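Local coordinates for glycosyl hydrolase (PDB 2X8R), which cleaves peptidoglycan at the beta-1,4 linkages of its glycan strands as a secreted GH25 lysozyme and probably has diacetylmuramidase activity too, at residues 9-15 with 41-47; 20-26 with 187-191; 74-79 with 122-126. All coordinates share one frame; numbering follows the deposited sequence.

Contact 1 (9-15 with 41-47)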
# COMPACT_ATOMS: atom_id res chain seq x y z
N ILE A 9 7.47 -2.60 -5.00
CA ILE A 9 8.29 -3.75 -5.30
C ILE A 9 8.06 -4.82 -4.24
O ILE A 9 7.47 -4.56 -3.21
CB ILE A 9 9.80 -3.39 -5.35
CG1 ILE A 9 10.25 -2.70 -4.05
CG2 ILE A 9 10.08 -2.51 -6.60
CD1 ILE A 9 11.79 -2.47 -3.95
N SER A 10 8.53 -6.03 -4.54
CA SER A 10 8.38 -7.21 -3.67
C SER A 10 9.50 -8.22 -4.01
O SER A 10 10.43 -7.91 -4.81
CB SER A 10 7.02 -7.86 -3.91
OG SER A 10 6.94 -8.51 -5.22
N ASN A 11 9.44 -9.40 -3.41
CA ASN A 11 10.38 -10.47 -3.79
C ASN A 11 10.34 -10.84 -5.28
O ASN A 11 11.22 -11.58 -5.72
CB ASN A 11 10.20 -11.74 -2.95
CG ASN A 11 8.93 -12.50 -3.31
OD1 ASN A 11 7.89 -11.91 -3.59
ND2 ASN A 11 9.00 -13.83 -3.29
N HIS A 12 9.35 -10.38 -6.05
CA HIS A 12 9.39 -10.57 -7.51
C HIS A 12 10.54 -9.81 -8.16
O HIS A 12 11.00 -10.19 -9.25
CB HIS A 12 8.08 -10.18 -8.15
CG HIS A 12 6.98 -11.16 -7.89
ND1 HIS A 12 5.94 -11.37 -8.77
CD2 HIS A 12 6.77 -12.02 -6.86
CE1 HIS A 12 5.13 -12.29 -8.29
NE2 HIS A 12 5.61 -12.70 -7.13
N GLN A 13 11.00 -8.76 -7.50
CA GLN A 13 12.24 -8.08 -7.88
C GLN A 13 13.41 -8.49 -6.97
O GLN A 13 13.50 -8.05 -5.80
CB GLN A 13 12.06 -6.56 -7.81
CG GLN A 13 11.14 -5.97 -8.83
CD GLN A 13 9.70 -6.32 -8.64
OE1 GLN A 13 9.10 -6.09 -7.58
NE2 GLN A 13 9.10 -6.89 -9.69
N LYS A 14 14.30 -9.34 -7.48
CA LYS A 14 15.40 -9.86 -6.66
C LYS A 14 16.42 -8.81 -6.30
O LYS A 14 17.14 -8.96 -5.31
CB LYS A 14 16.19 -10.94 -7.40
CG LYS A 14 15.64 -12.28 -7.39
CD LYS A 14 16.45 -13.14 -8.41
CE LYS A 14 15.72 -14.37 -8.82
NZ LYS A 14 16.35 -14.97 -10.08
N SER A 15 16.50 -7.79 -7.14
CA SER A 15 17.49 -6.70 -7.06
C SER A 15 16.86 -5.45 -7.66
O SER A 15 16.25 -5.50 -8.74
CB SER A 15 18.76 -7.08 -7.84
OG SER A 15 19.69 -6.02 -7.92
N ASP A 41 8.11 -11.56 3.33
CA ASP A 41 8.79 -11.39 2.04
C ASP A 41 10.31 -11.33 2.31
O ASP A 41 10.82 -10.47 3.06
CB ASP A 41 8.30 -10.14 1.32
CG ASP A 41 8.92 -9.99 -0.06
OD1 ASP A 41 10.15 -9.95 -0.12
OD2 ASP A 41 8.16 -9.93 -1.05
N THR A 42 11.04 -12.28 1.74
CA THR A 42 12.45 -12.47 2.09
C THR A 42 13.42 -11.48 1.46
O THR A 42 14.62 -11.49 1.81
CB THR A 42 12.93 -13.90 1.74
OG1 THR A 42 12.59 -14.22 0.39
CG2 THR A 42 12.22 -14.93 2.68
N VAL A 43 12.92 -10.65 0.55
CA VAL A 43 13.72 -9.59 -0.07
C VAL A 43 13.41 -8.26 0.57
O VAL A 43 14.15 -7.32 0.37
CB VAL A 43 13.54 -9.50 -1.61
CG1 VAL A 43 14.61 -8.61 -2.21
CG2 VAL A 43 13.65 -10.90 -2.21
N PHE A 44 12.38 -8.20 1.42
CA PHE A 44 12.03 -6.93 2.06
C PHE A 44 13.23 -6.23 2.71
O PHE A 44 13.47 -5.03 2.49
CB PHE A 44 10.93 -7.17 3.13
CG PHE A 44 10.69 -5.94 3.98
CD1 PHE A 44 9.82 -4.96 3.53
CD2 PHE A 44 11.38 -5.75 5.18
CE1 PHE A 44 9.61 -3.79 4.28
CE2 PHE A 44 11.20 -4.58 5.93
CZ PHE A 44 10.30 -3.61 5.48
N ASN A 45 14.00 -6.95 3.52
CA ASN A 45 15.09 -6.30 4.26
C ASN A 45 16.12 -5.67 3.31
O ASN A 45 16.53 -4.49 3.52
CB ASN A 45 15.74 -7.29 5.24
CG ASN A 45 14.86 -7.58 6.47
OD1 ASN A 45 14.07 -6.75 6.89
ND2 ASN A 45 14.97 -8.78 7.01
N SER A 46 16.50 -6.43 2.28
CA SER A 46 17.48 -5.93 1.30
C SER A 46 16.93 -4.69 0.55
O SER A 46 17.65 -3.69 0.37
CB SER A 46 17.92 -7.06 0.35
OG SER A 46 16.87 -7.51 -0.43
N HIS A 47 15.66 -4.75 0.17
CA HIS A 47 15.01 -3.62 -0.53
C HIS A 47 14.94 -2.38 0.36
O HIS A 47 15.30 -1.29 -0.06
CB HIS A 47 13.60 -4.01 -0.95
CG HIS A 47 13.56 -4.88 -2.18
ND1 HIS A 47 12.50 -5.70 -2.49
CD2 HIS A 47 14.45 -5.01 -3.19
CE1 HIS A 47 12.72 -6.30 -3.64
NE2 HIS A 47 13.89 -5.88 -4.10
O HOH W 1 18.05 -7.62 -3.18
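H47 reaches from the first turn of helix 44-53 into the loop 9-15, and its imidazole is held from both faces and along one edge. CD1 of I9 lies over one face, 3.6 Å from the ring centroid and 15° off the normal, a CH-pi contact. I9 presents this methyl because its CG1 branch sits between backbone N and carbonyl carbon (chi1 55°). CG1 of V43, from the helix's own segment, covers the opposite face towards the rim. At the ring edge, close to its plane, come two backbone oxygens: O of Q13 is 2.8 Å from NE2 of H47, and O of S10 also lies near.

N11 and D41 form the second half of the contact. N of N11 donates to the syn lone pair of OD2 of D41, over 2.7 Å at 156°. The other carboxylate oxygen, OD1, accepts from N of V43 at 2.9 Å and, weakly, from N of F44, a capping bond at the turn that enters the helix. One carboxylate thus ties the type I turn S10-Q13 to the type I turn D41-F44. The N11 amide stands across the D41 carboxylate with no bond between them, while CB of N11 packs on CG2 of V43 at 3.6 Å. A water further out joins O of K14 to OG of S46.

The loop follows strand 3-9 and leads to helix 18-23. H47 also touches F18 of that helix and I31 of strand 26-35, while K32 of the same strand meets both S10 and D41, so the contact spans adjacent beta-alpha units of the TIM-barrel-like fold.

Contact 2 (20-26 with 187-191)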
# COMPACT_ATOMS: atom_id res chain seq x y z
N ALA A 20 19.51 4.44 -9.28
CA ALA A 20 19.02 4.71 -10.65
C ALA A 20 17.58 5.21 -10.67
O ALA A 20 17.24 6.14 -11.41
CB ALA A 20 19.16 3.49 -11.53
N ALA A 21 16.72 4.57 -9.86
CA ALA A 21 15.33 5.05 -9.75
C ALA A 21 15.28 6.48 -9.25
O ALA A 21 14.55 7.31 -9.80
CB ALA A 21 14.54 4.14 -8.83
N LYS A 22 16.08 6.78 -8.23
CA LYS A 22 16.09 8.14 -7.66
C LYS A 22 16.59 9.16 -8.72
O LYS A 22 16.02 10.23 -8.88
CB LYS A 22 16.93 8.18 -6.36
CG LYS A 22 16.96 9.58 -5.63
CD LYS A 22 16.08 9.60 -4.40
CE LYS A 22 16.22 10.84 -3.53
NZ LYS A 22 16.12 12.06 -4.32
N LYS A 23 17.61 8.78 -9.46
CA LYS A 23 18.18 9.68 -10.49
C LYS A 23 17.10 9.97 -11.53
O LYS A 23 17.04 11.05 -12.11
CB LYS A 23 19.42 9.05 -11.11
CG LYS A 23 20.19 9.91 -12.14
CD LYS A 23 20.40 11.39 -11.69
CE LYS A 23 21.77 11.65 -11.04
NZ LYS A 23 22.82 11.80 -12.10
N ASP A 24 16.26 8.97 -11.78
CA ASP A 24 15.21 9.04 -12.78
C ASP A 24 13.90 9.66 -12.26
O ASP A 24 12.92 9.72 -12.99
CB ASP A 24 14.99 7.65 -13.36
CG ASP A 24 14.44 7.67 -14.81
OD1 ASP A 24 14.52 8.72 -15.53
OD2 ASP A 24 13.94 6.61 -15.21
N GLY A 25 13.91 10.17 -11.02
CA GLY A 25 12.80 10.97 -10.50
C GLY A 25 11.95 10.28 -9.44
O GLY A 25 11.04 10.89 -8.90
N ALA A 26 12.26 9.02 -9.15
CA ALA A 26 11.48 8.27 -8.13
C ALA A 26 11.85 8.85 -6.76
O ALA A 26 13.06 9.02 -6.45
CB ALA A 26 11.78 6.76 -8.19
N LYS A 187 4.48 -2.08 -14.99
CA LYS A 187 5.73 -2.22 -15.75
C LYS A 187 6.70 -1.06 -15.59
O LYS A 187 7.08 -0.41 -16.58
CB LYS A 187 5.46 -2.40 -17.24
N TYR A 188 7.17 -0.84 -14.39
CA TYR A 188 8.07 0.28 -14.16
C TYR A 188 9.50 -0.09 -14.51
O TYR A 188 9.98 -1.17 -14.15
CB TYR A 188 7.96 0.73 -12.71
CG TYR A 188 8.74 1.98 -12.39
CD1 TYR A 188 8.58 3.15 -13.14
CD2 TYR A 188 9.62 2.01 -11.32
CE1 TYR A 188 9.29 4.30 -12.82
CE2 TYR A 188 10.34 3.15 -10.98
CZ TYR A 188 10.15 4.30 -11.74
OH TYR A 188 10.86 5.45 -11.45
N LYS A 189 10.19 0.80 -15.24
CA LYS A 189 11.55 0.57 -15.67
C LYS A 189 12.47 0.07 -14.56
O LYS A 189 13.29 -0.84 -14.78
CB LYS A 189 12.14 1.83 -16.36
CG LYS A 189 13.61 1.68 -16.69
CD LYS A 189 14.18 2.83 -17.52
CE LYS A 189 15.50 2.48 -18.19
NZ LYS A 189 16.62 1.99 -17.32
N HIS A 190 12.36 0.64 -13.37
CA HIS A 190 13.31 0.32 -12.30
C HIS A 190 12.87 -0.84 -11.43
O HIS A 190 13.55 -1.19 -10.47
CB HIS A 190 13.66 1.56 -11.52
CG HIS A 190 14.31 2.59 -12.37
ND1 HIS A 190 13.66 3.71 -12.83
CD2 HIS A 190 15.53 2.59 -12.96
CE1 HIS A 190 14.48 4.41 -13.60
NE2 HIS A 190 15.61 3.75 -13.70
N GLY A 191 11.78 -1.46 -11.83
CA GLY A 191 11.29 -2.66 -11.15
C GLY A 191 9.88 -2.47 -10.61
O GLY A 191 9.49 -1.37 -10.21
O HOH W 2 10.83 7.29 -13.21
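H190 lays its ring against the last turn of helix 18-23, with CA of A21 over one face, 3.8 Å from the centroid and 13° off the normal, a CH-pi contact. A first torsion that sets the ring beside the backbone N (chi1 -62°) gives this pose over CA of A21. The backbone placement itself brings CB of H190 to 3.8 Å from CB of A21. On the opposite face CG of K189 lies over the ring centre, which places the imidazole between the helix and its own neighbour.

D24, the first residue to leave helical angles, swings its carboxylate anti to the backbone N and meets the ring at its edge, the two planes close to perpendicular. Behind it G25, with positive phi, closes the helix in a Schellman motif whose outer bond runs from N of A26 to O of A21.

The Y188 ring also stands anti to its backbone nitrogen (chi1 -174°), carrying OH to 3.6 Å from CB of A26; the ring meets F7 of strand 3-9 as well.

Chemically, the contact combines packing on both faces of the H190 ring, by A21 and K189, with a water that links OH of Y188 to O of D24.

Contact 3 (74-79 with 122-126)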
# COMPACT_ATOMS: atom_id res chain seq x y z
N GLN A 74 -3.40 -9.85 11.25
CA GLN A 74 -2.55 -9.52 10.12
C GLN A 74 -1.85 -8.17 10.28
O GLN A 74 -0.67 -8.06 9.91
CB GLN A 74 -3.29 -9.67 8.80
CG GLN A 74 -3.29 -11.17 8.48
CD GLN A 74 -4.01 -11.53 7.22
OE1 GLN A 74 -3.75 -10.97 6.17
NE2 GLN A 74 -4.91 -12.52 7.31
N ALA A 75 -2.57 -7.17 10.81
CA ALA A 75 -1.95 -5.91 11.19
C ALA A 75 -0.76 -6.11 12.15
O ALA A 75 0.30 -5.50 11.95
CB ALA A 75 -2.96 -4.93 11.76
N LYS A 76 -0.97 -6.92 13.19
CA LYS A 76 0.08 -7.13 14.17
C LYS A 76 1.28 -7.81 13.52
O LYS A 76 2.41 -7.48 13.84
CB LYS A 76 -0.42 -8.01 15.31
CG LYS A 76 -1.40 -7.23 16.22
CD LYS A 76 -1.89 -8.08 17.37
CE LYS A 76 -2.39 -7.17 18.51
NZ LYS A 76 -3.39 -7.82 19.42
N PHE A 77 1.03 -8.77 12.62
CA PHE A 77 2.11 -9.49 11.99
C PHE A 77 2.92 -8.53 11.09
O PHE A 77 4.17 -8.49 11.14
CB PHE A 77 1.55 -10.67 11.20
CG PHE A 77 2.58 -11.43 10.41
CD1 PHE A 77 3.70 -12.02 11.04
CD2 PHE A 77 2.41 -11.61 9.04
CE1 PHE A 77 4.66 -12.75 10.28
CE2 PHE A 77 3.34 -12.35 8.27
CZ PHE A 77 4.47 -12.93 8.90
N PHE A 78 2.19 -7.76 10.29
CA PHE A 78 2.80 -6.72 9.43
C PHE A 78 3.67 -5.75 10.27
O PHE A 78 4.83 -5.44 9.92
CB PHE A 78 1.66 -6.01 8.68
CG PHE A 78 2.06 -4.83 7.84
CD1 PHE A 78 3.06 -4.92 6.86
CD2 PHE A 78 1.32 -3.63 7.97
CE1 PHE A 78 3.36 -3.80 6.04
CE2 PHE A 78 1.57 -2.52 7.16
CZ PHE A 78 2.58 -2.61 6.16
N LEU A 79 3.11 -5.27 11.37
CA LEU A 79 3.80 -4.31 12.25
C LEU A 79 5.11 -4.82 12.83
O LEU A 79 6.05 -4.03 13.06
CB LEU A 79 2.89 -3.87 13.40
CG LEU A 79 1.80 -2.91 12.91
CD1 LEU A 79 0.66 -2.90 13.89
CD2 LEU A 79 2.43 -1.53 12.78
N PHE A 122 -8.18 -4.46 10.57
CA PHE A 122 -6.79 -4.19 10.17
C PHE A 122 -6.41 -2.72 10.38
O PHE A 122 -5.40 -2.40 11.03
CB PHE A 122 -6.55 -4.56 8.69
CG PHE A 122 -5.09 -4.49 8.30
CD1 PHE A 122 -4.47 -3.26 8.01
CD2 PHE A 122 -4.32 -5.67 8.28
CE1 PHE A 122 -3.11 -3.21 7.66
CE2 PHE A 122 -2.96 -5.64 7.94
CZ PHE A 122 -2.34 -4.36 7.65
N VAL A 123 -7.20 -1.81 9.81
CA VAL A 123 -6.79 -0.41 9.83
C VAL A 123 -6.85 0.18 11.23
O VAL A 123 -5.98 0.97 11.62
CB VAL A 123 -7.51 0.48 8.75
CG1 VAL A 123 -7.44 -0.17 7.39
CG2 VAL A 123 -8.96 0.78 9.15
N ASN A 124 -7.82 -0.25 12.02
CA ASN A 124 -7.86 0.24 13.40
C ASN A 124 -6.67 -0.23 14.22
O ASN A 124 -6.12 0.53 15.01
CB ASN A 124 -9.16 -0.19 14.05
CG ASN A 124 -10.34 0.57 13.49
OD1 ASN A 124 -10.18 1.61 12.85
ND2 ASN A 124 -11.53 0.06 13.73
N GLU A 125 -6.30 -1.51 14.08
CA GLU A 125 -5.12 -2.03 14.77
C GLU A 125 -3.87 -1.24 14.36
O GLU A 125 -3.02 -0.89 15.21
CB GLU A 125 -4.93 -3.55 14.60
CG GLU A 125 -3.66 -4.10 15.30
CD GLU A 125 -3.70 -4.04 16.84
OE1 GLU A 125 -4.78 -3.99 17.45
OE2 GLU A 125 -2.63 -4.04 17.44
N TYR A 126 -3.76 -0.97 13.05
CA TYR A 126 -2.60 -0.27 12.53
C TYR A 126 -2.51 1.12 13.16
O TYR A 126 -1.46 1.55 13.61
CB TYR A 126 -2.59 -0.21 10.99
CG TYR A 126 -1.26 0.26 10.50
CD1 TYR A 126 -0.21 -0.64 10.20
CD2 TYR A 126 -1.01 1.63 10.39
CE1 TYR A 126 1.06 -0.16 9.78
CE2 TYR A 126 0.26 2.10 9.98
CZ TYR A 126 1.26 1.20 9.68
OH TYR A 126 2.51 1.64 9.32
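A75 and F122 meet at the centre of this helix pair, CB of A75 standing over the F122 ring 3.9 Å from its centroid and 14° off the normal. CG of F122 is anti to its backbone N, which carries the ring under A75, with CE2 of F122 3.3 Å from N of A75. F78 closes in on the same ring from its edge: CD2 of F78 lies 3.7 Å from CZ of F122, and the two side chains cross at about a right angle. Beyond it F78 and Y126 touch rim to rim, neither over the face of the other, with CE2 of F78 3.6 Å from CE1 of Y126. CD2 of L79 packs on that same CE1 of Y126.

Small A75 is where the backbones come nearest, opposite F122, and the short helix axes approach to 8.8 Å while inclined at -44°. Helix 71-79 follows strand 57-63 and helix 112-130 follows strand 95-97; since these strands are parallel neighbours, the contact joins successive helices of the TIM-barrel-like layer outside the sheet. F78 reaches inward to A33 and T34 of strand 26-35.

The buried polar ends are satisfied within the protein: OH of Y126 is hydrogen-bonded to O of G83 and N of G94, NE2 of Q74 to OG of S69 and the backbone O of R65, and OE1 of Q74 to NE2 of H62. The exposed edge is K76 and E125. E125 bends at its second torsion (chi2 67°), placing OE2 3.3 Å from CE of K76; the ammonium NZ of K76 remains 4.3 Å from OE2 of E125, beyond salt-bridge range.

Overall arrangement
Contact 3 is the buried one, a helix-on-helix interface with aromatic and aliphatic side chains inside and a loose charge pair at its margin. Contacts 1 and 2 are partly buried and join loops to helix ends, so backbone groups, a carboxylate and water share the work with ring packing. They are linked through the chain, since 9-15 runs on towards the helix of 20-26, and in space: CG2 of I9 lies 3.8 Å from O of G191. Each builds on a histidine ring packed by aliphatic carbon, and contact 1 adds a direct hydrogen bond, from the backbone N of N11 to D41. Contacts 2 and 3 lie on opposite sides of the chain's centre, their centres about 29 Å apart.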